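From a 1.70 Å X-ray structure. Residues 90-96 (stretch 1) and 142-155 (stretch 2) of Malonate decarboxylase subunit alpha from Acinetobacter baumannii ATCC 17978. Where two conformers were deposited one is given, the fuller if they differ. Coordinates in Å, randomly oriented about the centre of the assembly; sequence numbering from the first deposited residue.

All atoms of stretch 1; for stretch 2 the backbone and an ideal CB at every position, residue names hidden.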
# COMPACT_ATOMS: atom_id res chain seq x y z
N LEU A 90 24.39 -3.39 -15.13
CA LEU A 90 23.01 -2.96 -14.97
C LEU A 90 22.44 -3.51 -13.67
O LEU A 90 22.70 -4.65 -13.29
CB LEU A 90 22.16 -3.43 -16.16
CG LEU A 90 22.48 -2.79 -17.51
CD1 LEU A 90 21.39 -3.06 -18.53
CD2 LEU A 90 22.74 -1.28 -17.35
N HIS A 91 21.68 -2.68 -12.97
CA HIS A 91 21.01 -3.07 -11.74
C HIS A 91 19.56 -3.29 -12.14
O HIS A 91 18.82 -2.33 -12.38
CB HIS A 91 21.18 -1.99 -10.67
CG HIS A 91 20.49 -2.28 -9.37
ND1 HIS A 91 20.77 -1.57 -8.23
CD2 HIS A 91 19.52 -3.17 -9.04
CE1 HIS A 91 20.02 -2.02 -7.24
NE2 HIS A 91 19.25 -2.99 -7.70
N MET A 92 19.17 -4.55 -12.28
CA MET A 92 17.82 -4.86 -12.74
C MET A 92 16.85 -4.82 -11.58
O MET A 92 17.15 -5.31 -10.48
CB MET A 92 17.76 -6.23 -13.42
CG MET A 92 18.76 -6.37 -14.57
SD MET A 92 18.63 -5.07 -15.83
CE MET A 92 16.94 -5.33 -16.38
N ILE A 93 15.69 -4.23 -11.84
CA ILE A 93 14.60 -4.14 -10.87
C ILE A 93 13.39 -4.79 -11.54
O ILE A 93 12.85 -4.23 -12.50
CB ILE A 93 14.31 -2.70 -10.45
CG1 ILE A 93 15.55 -2.09 -9.81
CG2 ILE A 93 13.15 -2.66 -9.45
CD1 ILE A 93 15.52 -0.57 -9.69
N MET A 94 13.00 -5.97 -11.05
CA MET A 94 11.98 -6.72 -11.77
C MET A 94 10.94 -7.28 -10.81
O MET A 94 11.29 -8.06 -9.92
CB MET A 94 12.63 -7.85 -12.56
CG MET A 94 13.69 -7.36 -13.57
SD MET A 94 14.35 -8.70 -14.56
CE MET A 94 12.91 -9.02 -15.57
N PRO A 95 9.67 -6.93 -10.96
CA PRO A 95 8.65 -7.54 -10.11
C PRO A 95 8.64 -9.06 -10.23
O PRO A 95 8.51 -9.76 -9.23
CB PRO A 95 7.34 -6.91 -10.61
CG PRO A 95 7.78 -5.57 -11.17
CD PRO A 95 9.12 -5.84 -11.80
N SER A 96 8.80 -9.57 -11.45
CA SER A 96 8.76 -11.01 -11.69
C SER A 96 9.87 -11.38 -12.67
O SER A 96 10.01 -10.74 -13.71
CB SER A 96 7.39 -11.42 -12.25
OG SER A 96 7.20 -12.82 -12.16
N UNK A 142 8.03 -8.24 -1.54
CA UNK A 142 6.68 -8.42 -2.07
C UNK A 142 6.41 -7.28 -3.06
O UNK A 142 7.09 -6.26 -3.05
CB UNK A 142 5.64 -8.44 -0.95
N UNK A 143 5.46 -7.48 -3.98
CA UNK A 143 5.32 -6.58 -5.13
C UNK A 143 5.25 -5.11 -4.74
O UNK A 143 6.05 -4.29 -5.20
CB UNK A 143 4.07 -6.95 -5.93
N UNK A 144 4.27 -4.73 -3.92
CA UNK A 144 4.10 -3.30 -3.68
C UNK A 144 5.19 -2.75 -2.78
O UNK A 144 5.41 -1.53 -2.79
CB UNK A 144 2.73 -3.02 -3.06
N UNK A 145 5.89 -3.60 -2.02
CA UNK A 145 7.12 -3.16 -1.36
C UNK A 145 8.18 -2.75 -2.38
O UNK A 145 8.84 -1.71 -2.24
CB UNK A 145 7.66 -4.27 -0.46
N UNK A 146 8.35 -3.55 -3.43
CA UNK A 146 9.32 -3.20 -4.46
C UNK A 146 8.90 -1.91 -5.17
O UNK A 146 9.74 -1.03 -5.40
CB UNK A 146 9.47 -4.34 -5.47
N UNK A 147 7.61 -1.76 -5.51
CA UNK A 147 7.18 -0.51 -6.14
C UNK A 147 7.51 0.69 -5.26
O UNK A 147 7.85 1.77 -5.76
CB UNK A 147 5.68 -0.55 -6.43
N UNK A 148 7.35 0.53 -3.95
CA UNK A 148 7.52 1.66 -3.04
C UNK A 148 8.96 2.14 -2.99
O UNK A 148 9.19 3.32 -2.75
CB UNK A 148 7.05 1.28 -1.63
N UNK A 149 9.92 1.25 -3.20
CA UNK A 149 11.32 1.66 -3.17
C UNK A 149 11.70 2.51 -4.37
O UNK A 149 12.73 3.19 -4.32
CB UNK A 149 12.23 0.43 -3.11
N UNK A 150 10.88 2.51 -5.43
CA UNK A 150 11.15 3.31 -6.62
C UNK A 150 11.08 4.82 -6.38
O UNK A 150 11.50 5.57 -7.27
CB UNK A 150 10.16 2.93 -7.72
N UNK A 151 10.55 5.29 -5.25
CA UNK A 151 10.59 6.72 -4.94
C UNK A 151 11.48 7.01 -3.74
O UNK A 151 11.48 8.14 -3.23
CB UNK A 151 9.18 7.25 -4.68
N UNK A 152 12.26 6.03 -3.28
CA UNK A 152 13.09 6.22 -2.09
C UNK A 152 14.54 5.89 -2.42
O UNK A 152 15.34 6.79 -2.68
CB UNK A 152 12.59 5.35 -0.93
N UNK A 153 14.89 4.60 -2.43
CA UNK A 153 16.29 4.20 -2.61
C UNK A 153 16.54 3.32 -3.83
O UNK A 153 17.68 2.88 -4.02
CB UNK A 153 16.77 3.46 -1.36
N UNK A 154 15.52 3.04 -4.64
CA UNK A 154 15.69 2.36 -5.92
C UNK A 154 15.07 3.20 -7.03
O UNK A 154 14.31 2.70 -7.86
CB UNK A 154 15.06 0.96 -5.88
N UNK A 155 15.38 4.49 -7.06
CA UNK A 155 14.74 5.37 -8.05
C UNK A 155 15.24 4.96 -9.42
O UNK A 155 16.46 4.93 -9.66
CB UNK A 155 15.04 6.85 -7.78

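Position 142 stands just before the first helical turn, and its CB has nothing of stretch 1 within reach. A small polar residue commonly suits such an N-cap. The deposited residue is Thr142, although its side chain makes no capping bond; its backbone N donates to the side chain of position 145.

At 143 the helix begins, and the CA-to-CB bond runs sideways to stretch 1. Its CA lies 6.1 Å from the CA of Pro95, yet the CB touches nothing there, so only a side chain with length could profit, and a ring or a long aliphatic chain would serve. Tyr143, with chi1 in m, reaches back: its CD1 lies 4.1 Å from Pro95 CB, and its CE1 is 3.4 Å from Pro95 O, which sits at the ring edge, near its plane.

Positions 144 and 145 are out of reach, so stretch 1 sets no demand on them. They are Ile144 and Glu145; Glu145 OE2 accepts the bond from Thr142 N at 3.0 Å, tying down the first turn.

One turn on from 142, position 146 points toward stretch 1, but its ideal CB still finds no atom there within 5.5 Å. The gap faces Ile93 CG2, the Met94 carbonyl and the Pro95 ring, so a branched or long apolar residue, Leu, Met or perhaps Ile, fits better than Ala. Leu146 fills it: both its methyls lie near Ile93 CG2, CD1 at 3.9 Å, and CD2 also reaches Met94 O at 3.7 Å and Pro95 N at 3.8 Å.

Position 147 aims its CA-to-CB bond away, so a small residue would make no contact at all; a long or aromatic one could swing back. Tyr147 does so, bringing CE1 4.1 Å from Pro95 CG, which lies at the ring edge.

Stretch 1 puts no constraint on positions 148 and 149, whose CB atoms have none of its atoms within 5.5 Å. Ser148 OG donates to Glu145 O at 2.7 Å. Arg149 pairs with position 153.

At 150, inside a type I turn running from 149 to 152, CB points sideways and finds nothing near. Ile93 offers only methyls, favouring an extended apolar chain such as Leu or Met. Leu150, chi1 m and chi2 t, carries CD2 to 4.1 Å from Ile93 CG2.

Positions 151 to 153 are out of reach. Val151 and Val152 finish the turn, and Asp153 forms a salt bridge with Arg149, its OD2 2.9 Å from Arg149 NH2.

Position 154 is different: CB points toward stretch 1 and its ideal position already lies 4.1 Å from Ile93 CD1, with the His91 ring beyond. Any apolar residue would touch Ile93, but one of some length is needed to meet the imidazole. Leu154 does both, its CB 4.1 Å from Ile93 CD1 and its CD2 3.8 Å from His91 CE1.

Position 155 turns away, and Ile155 makes no contact. The rule is apolar packing around Ile93 and Pro95, without one hydrogen bond between the stretches.

Stretch 2, residues 142-155: TYIELYSRLVVDLI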
# COMPACT_ATOMS: atom_id res chain seq x y z
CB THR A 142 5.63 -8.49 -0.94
OG1 THR A 142 4.34 -8.86 -1.47
CG2 THR A 142 5.52 -7.19 -0.15
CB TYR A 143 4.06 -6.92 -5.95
CG TYR A 143 4.11 -8.21 -6.72
CD1 TYR A 143 5.21 -8.56 -7.50
CD2 TYR A 143 3.02 -9.09 -6.67
CE1 TYR A 143 5.23 -9.75 -8.20
CE2 TYR A 143 3.04 -10.27 -7.37
CZ TYR A 143 4.13 -10.59 -8.13
OH TYR A 143 4.14 -11.77 -8.83
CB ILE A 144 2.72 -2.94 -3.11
CG1 ILE A 144 2.49 -3.60 -1.75
CG2 ILE A 144 1.63 -3.30 -4.14
CD1 ILE A 144 1.21 -3.14 -1.09
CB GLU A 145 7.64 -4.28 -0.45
CG GLU A 145 8.96 -4.03 0.26
CD GLU A 145 9.49 -5.30 0.93
OE1 GLU A 145 10.43 -5.20 1.75
OE2 GLU A 145 8.98 -6.40 0.61
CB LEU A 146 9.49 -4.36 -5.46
CG LEU A 146 10.54 -4.18 -6.56
CD1 LEU A 146 11.93 -4.07 -5.97
CD2 LEU A 146 10.50 -5.34 -7.56
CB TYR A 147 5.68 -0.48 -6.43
CG TYR A 147 5.07 -1.65 -7.15
CD1 TYR A 147 5.81 -2.45 -8.00
CD2 TYR A 147 3.70 -1.95 -6.99
CE1 TYR A 147 5.25 -3.53 -8.64
CE2 TYR A 147 3.12 -3.03 -7.62
CZ TYR A 147 3.90 -3.82 -8.44
OH TYR A 147 3.35 -4.89 -9.09
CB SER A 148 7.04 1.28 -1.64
OG SER A 148 8.02 0.52 -0.96
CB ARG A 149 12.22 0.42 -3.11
CG ARG A 149 12.03 -0.34 -1.81
CD ARG A 149 13.09 -1.41 -1.64
NE ARG A 149 14.40 -0.82 -1.37
CZ ARG A 149 15.53 -1.53 -1.33
NH1 ARG A 149 15.52 -2.83 -1.58
NH2 ARG A 149 16.68 -0.92 -1.07
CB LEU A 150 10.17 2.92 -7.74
CG LEU A 150 10.14 1.44 -8.15
CD1 LEU A 150 9.12 1.25 -9.27
CD2 LEU A 150 11.51 0.94 -8.58
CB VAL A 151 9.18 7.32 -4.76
CG1 VAL A 151 8.36 7.17 -6.08
CG2 VAL A 151 8.46 6.71 -3.56
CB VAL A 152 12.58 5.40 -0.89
CG1 VAL A 152 13.52 5.58 0.32
CG2 VAL A 152 11.16 5.82 -0.52
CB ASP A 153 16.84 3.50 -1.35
CG ASP A 153 15.98 2.34 -0.89
OD1 ASP A 153 14.97 2.07 -1.56
OD2 ASP A 153 16.31 1.70 0.16
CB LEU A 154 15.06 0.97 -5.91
CG LEU A 154 15.70 -0.09 -5.00
CD1 LEU A 154 14.97 -1.43 -5.06
CD2 LEU A 154 17.16 -0.24 -5.40
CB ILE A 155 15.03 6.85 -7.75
CG1 ILE A 155 14.48 7.23 -6.37
CG2 ILE A 155 14.41 7.74 -8.85
CD1 ILE A 155 14.82 8.68 -5.93
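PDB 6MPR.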